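Long-range contact in putative carbohydrate-active enzyme (Uncultured organism, PDB 5WH8), which probably hydrolyses O-glycosidic bonds in cellulose, as a family 5 glycoside hydrolase domain within a longer, probably secreted, multi-modular cellulase: residues 249-255 and 298-302. Coordinates in Å, arbitrary orientation, origin at the centre of the assembly. Residues are numbered along the deposited sequence.
Sequences VYFDECN and ESGQY. With EDO (1,2-ethanediol), chain E.
Two helices start side by side here and run roughly the same way. V249 is extended (phi/psi -107/144), Y250 takes the N-cap position (-125/73), and helix 251-263 turns from F251 onward, with C254 N hydrogen-bonded to Y250 O at 3.1 Å. Residues 298-302 are helical throughout. The two short axes cross at -28° and come no nearer than 12.5 Å, a gap bridged by large side chains; the nearest CA atoms across the segments are V249 and S299 (7.1 Å) and F251 and Y302 (8.0 Å).

Aromatic stacking dominates. With F251 in the m rotamer (chi1 -66°) and Y302 in t (chi1 167°, chi2 90°), the rings form an offset stack, centroids 4.3 Å apart and planes 10° from parallel; F251 CD1 lies 3.6 Å from Y302 CG. Y302 CB adds a CH-pi contact, 4.0 Å from the F251 ring centroid. The far end of F251 reaches helix 298-307, CZ being 3.7 Å from E298 O and 4.0 Å from S299 CA. V249 CG2 makes a van der Waals contact with the carboxylate carbon E298 CD at 3.9 Å.

One hydrogen bond crosses: Y302 OH donates to N255 OD1 at 2.8 Å, and K306 NZ also hydrogen-bonds N255 OD1. C254 SG sits obliquely by the Y302 ring, 5.1 Å from its centroid.

In this GH5 TIM barrel, helix 251-263 links strands 233-239 and 268-273, and helix 298-307 comes after that last strand, beyond the short helix 287-290. The contact thus joins neighbouring outer helices at their N-terminal ends, while T240, just beyond strand 233-239, hydrogen-bonds S299 OG and is joined to Y250 by backbone hydrogen bonds.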
ATOM      1  N   VAL A 249     -21.076  -3.058  -7.121  1.00 10.65           N
ATOM      2  CA  VAL A 249     -20.077  -3.797  -6.320  1.00 12.03           C
ATOM      3  C   VAL A 249     -20.158  -5.259  -6.746  1.00 13.88           C
ATOM      4  O   VAL A 249     -21.228  -5.775  -7.092  1.00 13.43           O
ATOM      5  CB  VAL A 249     -20.291  -3.661  -4.793  1.00 14.84           C
ATOM      6  CG1 VAL A 249     -19.902  -2.245  -4.324  1.00 14.85           C
ATOM      7  CG2 VAL A 249     -21.719  -3.994  -4.410  1.00 18.27           C
ATOM      8  N   TYR A 250     -18.996  -5.895  -6.768  1.00 11.96           N
ATOM      9  CA  TYR A 250     -18.813  -7.243  -7.300  1.00 11.86           C
ATOM     10  C   TYR A 250     -18.175  -8.156  -6.254  1.00 11.82           C
ATOM     11  O   TYR A 250     -17.020  -8.537  -6.347  1.00 11.45           O
ATOM     12  CB  TYR A 250     -17.955  -7.172  -8.559  1.00 11.20           C
ATOM     13  CG  TYR A 250     -18.579  -6.387  -9.694  1.00 12.16           C
ATOM     14  CD1 TYR A 250     -18.562  -4.997  -9.714  1.00 11.79           C
ATOM     15  CD2 TYR A 250     -19.175  -7.039 -10.759  1.00 17.27           C
ATOM     16  CE1 TYR A 250     -19.127  -4.289 -10.763  1.00 12.12           C
ATOM     17  CE2 TYR A 250     -19.744  -6.328 -11.805  1.00 16.72           C
ATOM     18  CZ  TYR A 250     -19.724  -4.959 -11.795  1.00 17.09           C
ATOM     19  OH  TYR A 250     -20.281  -4.248 -12.858  1.00 21.45           O
ATOM     20  N   PHE A 251     -18.958  -8.520  -5.259  1.00  9.73           N
ATOM     21  CA  PHE A 251     -18.432  -9.248  -4.113  1.00  9.79           C
ATOM     22  C   PHE A 251     -18.139 -10.723  -4.406  1.00 12.23           C
ATOM     23  O   PHE A 251     -17.250 -11.305  -3.767  1.00 12.34           O
ATOM     24  CB  PHE A 251     -19.420  -9.142  -2.942  1.00 11.72           C
ATOM     25  CG  PHE A 251     -19.582  -7.748  -2.389  1.00 12.74           C
ATOM     26  CD1 PHE A 251     -18.528  -6.854  -2.336  1.00 11.65           C
ATOM     27  CD2 PHE A 251     -20.810  -7.346  -1.896  1.00 17.86           C
ATOM     28  CE1 PHE A 251     -18.696  -5.581  -1.809  1.00 13.25           C
ATOM     29  CE2 PHE A 251     -20.989  -6.064  -1.368  1.00 17.40           C
ATOM     30  CZ  PHE A 251     -19.930  -5.179  -1.331  1.00 14.76           C
ATOM     31  N   ASP A 252     -18.879 -11.342  -5.327  1.00 11.56           N
ATOM     32  CA  ASP A 252     -18.591 -12.748  -5.665  1.00 11.62           C
ATOM     33  C   ASP A 252     -17.196 -12.865  -6.303  1.00 13.16           C
ATOM     34  O   ASP A 252     -16.398 -13.744  -5.932  1.00 13.18           O
ATOM     35  CB  ASP A 252     -19.661 -13.320  -6.602  1.00 14.07           C
ATOM     36  CG  ASP A 252     -21.010 -13.508  -5.917  1.00 26.68           C
ATOM     37  OD1 ASP A 252     -21.044 -13.941  -4.748  1.00 30.53           O
ATOM     38  OD2 ASP A 252     -22.041 -13.230  -6.563  1.00 38.14           O
ATOM     39  N   GLU A 253     -16.877 -11.968  -7.236  1.00 12.17           N
ATOM     40  CA  GLU A 253     -15.564 -11.993  -7.875  1.00 11.47           C
ATOM     41  C   GLU A 253     -14.495 -11.580  -6.850  1.00 10.37           C
ATOM     42  O   GLU A 253     -13.384 -12.137  -6.832  1.00 12.05           O
ATOM     43  CB  GLU A 253     -15.514 -11.095  -9.128  1.00 13.94           C
ATOM     44  CG  GLU A 253     -14.163 -11.114  -9.878  1.00 14.92           C
ATOM     45  CD  GLU A 253     -13.846 -12.460 -10.527  1.00 19.41           C
ATOM     46  OE1 GLU A 253     -14.798 -13.204 -10.886  1.00 18.02           O
ATOM     47  OE2 GLU A 253     -12.643 -12.763 -10.692  1.00 16.71           O
ATOM     48  N   CYS A 254     -14.809 -10.633  -5.970  1.00 10.66           N
ATOM     49  CA  CYS A 254     -13.839 -10.275  -4.935  1.00 10.27           C
ATOM     50  C   CYS A 254     -13.586 -11.466  -4.002  1.00 11.19           C
ATOM     51  O   CYS A 254     -12.463 -11.666  -3.562  1.00 10.85           O
ATOM     52  CB  CYS A 254     -14.288  -9.048  -4.142  1.00 10.02           C
ATOM     53  SG  CYS A 254     -12.918  -8.222  -3.282  1.00 12.84           S
ATOM     54  N   ASN A 255     -14.618 -12.257  -3.710  1.00 10.29           N
ATOM     55  CA  ASN A 255     -14.406 -13.462  -2.882  1.00 10.69           C
ATOM     56  C   ASN A 255     -13.429 -14.432  -3.561  1.00 11.07           C
ATOM     57  O   ASN A 255     -12.564 -15.012  -2.909  1.00 12.20           O
ATOM     58  CB  ASN A 255     -15.737 -14.162  -2.588  1.00 11.81           C
ATOM     59  CG  ASN A 255     -16.548 -13.473  -1.489  1.00 11.20           C
ATOM     60  OD1 ASN A 255     -16.024 -12.695  -0.698  1.00 14.76           O
ATOM     61  ND2 ASN A 255     -17.839 -13.802  -1.413  1.00 16.07           N
ATOM     62  N   GLU A 298     -21.740  -0.057   1.842  1.00 11.36           N
ATOM     63  CA  GLU A 298     -21.901  -1.473   1.511  1.00 12.46           C
ATOM     64  C   GLU A 298     -20.514  -2.121   1.292  1.00 10.55           C
ATOM     65  O   GLU A 298     -20.225  -3.208   1.821  1.00 11.71           O
ATOM     66  CB  GLU A 298     -22.796  -1.636   0.278  1.00 13.32           C
ATOM     67  CG  GLU A 298     -23.085  -3.070  -0.095  1.00 17.44           C
ATOM     68  CD  GLU A 298     -23.983  -3.205  -1.332  1.00 22.60           C
ATOM     69  OE1 GLU A 298     -24.226  -2.196  -2.023  1.00 27.88           O
ATOM     70  OE2 GLU A 298     -24.451  -4.331  -1.601  1.00 28.41           O
ATOM     71  N   SER A 299     -19.653  -1.449   0.524  1.00  9.84           N
ATOM     72  CA  SER A 299     -18.287  -1.952   0.313  1.00  9.30           C
ATOM     73  C   SER A 299     -17.471  -1.982   1.620  1.00  9.90           C
ATOM     74  O   SER A 299     -16.784  -2.967   1.914  1.00 10.82           O
ATOM     75  CB  SER A 299     -17.554  -1.111  -0.754  1.00  9.23           C
ATOM     76  OG  SER A 299     -16.238  -1.616  -1.041  1.00 11.28           O
ATOM     77  N   GLY A 300     -17.571  -0.935   2.436  1.00 10.46           N
ATOM     78  CA  GLY A 300     -16.873  -0.910   3.713  1.00 12.15           C
ATOM     79  C   GLY A 300     -17.316  -2.022   4.675  1.00  9.57           C
ATOM     80  O   GLY A 300     -16.520  -2.591   5.439  1.00 11.03           O
ATOM     81  N   GLN A 301     -18.605  -2.342   4.647  1.00  8.80           N
ATOM     82  CA  GLN A 301     -19.137  -3.415   5.485  1.00  9.44           C
ATOM     83  C   GLN A 301     -18.505  -4.756   5.093  1.00  9.81           C
ATOM     84  O   GLN A 301     -18.089  -5.533   5.947  1.00 10.59           O
ATOM     85  CB  GLN A 301     -20.670  -3.445   5.376  1.00 12.93           C
ATOM     86  CG  GLN A 301     -21.338  -4.554   6.148  1.00 16.86           C
ATOM     87  CD  GLN A 301     -22.856  -4.439   6.078  1.00 24.80           C
ATOM     88  OE1 GLN A 301     -23.529  -4.173   7.086  1.00 22.84           O
ATOM     89  NE2 GLN A 301     -23.400  -4.615   4.879  1.00 17.54           N
ATOM     90  N   TYR A 302     -18.415  -4.993   3.789  1.00  9.95           N
ATOM     91  CA  TYR A 302     -17.845  -6.220   3.252  1.00 11.85           C
ATOM     92  C   TYR A 302     -16.365  -6.332   3.612  1.00  8.87           C
ATOM     93  O   TYR A 302     -15.917  -7.371   4.104  1.00  9.70           O
ATOM     94  CB  TYR A 302     -18.043  -6.262   1.729  1.00 10.38           C
ATOM     95  CG  TYR A 302     -17.239  -7.324   0.991  1.00  9.91           C
ATOM     96  CD1 TYR A 302     -17.749  -8.592   0.786  1.00 11.18           C
ATOM     97  CD2 TYR A 302     -15.994  -7.033   0.477  1.00  9.51           C
ATOM     98  CE1 TYR A 302     -17.025  -9.548   0.089  1.00 11.83           C
ATOM     99  CE2 TYR A 302     -15.251  -7.984  -0.213  1.00 11.12           C
ATOM    100  CZ  TYR A 302     -15.768  -9.237  -0.391  1.00 11.46           C
ATOM    101  OH  TYR A 302     -14.993 -10.152  -1.074  1.00 11.86           O
TER
HETATM  102  C1  EDO E 404     -24.565  -0.103   4.031  1.00 38.00           C
HETATM  103  O1  EDO E 404     -25.951  -0.000   4.378  1.00 42.13           O
HETATM  104  C2  EDO E 404     -23.754  -0.294   5.304  1.00 28.31           C
HETATM  105  O2  EDO E 404     -24.227  -1.451   5.987  1.00 47.53           O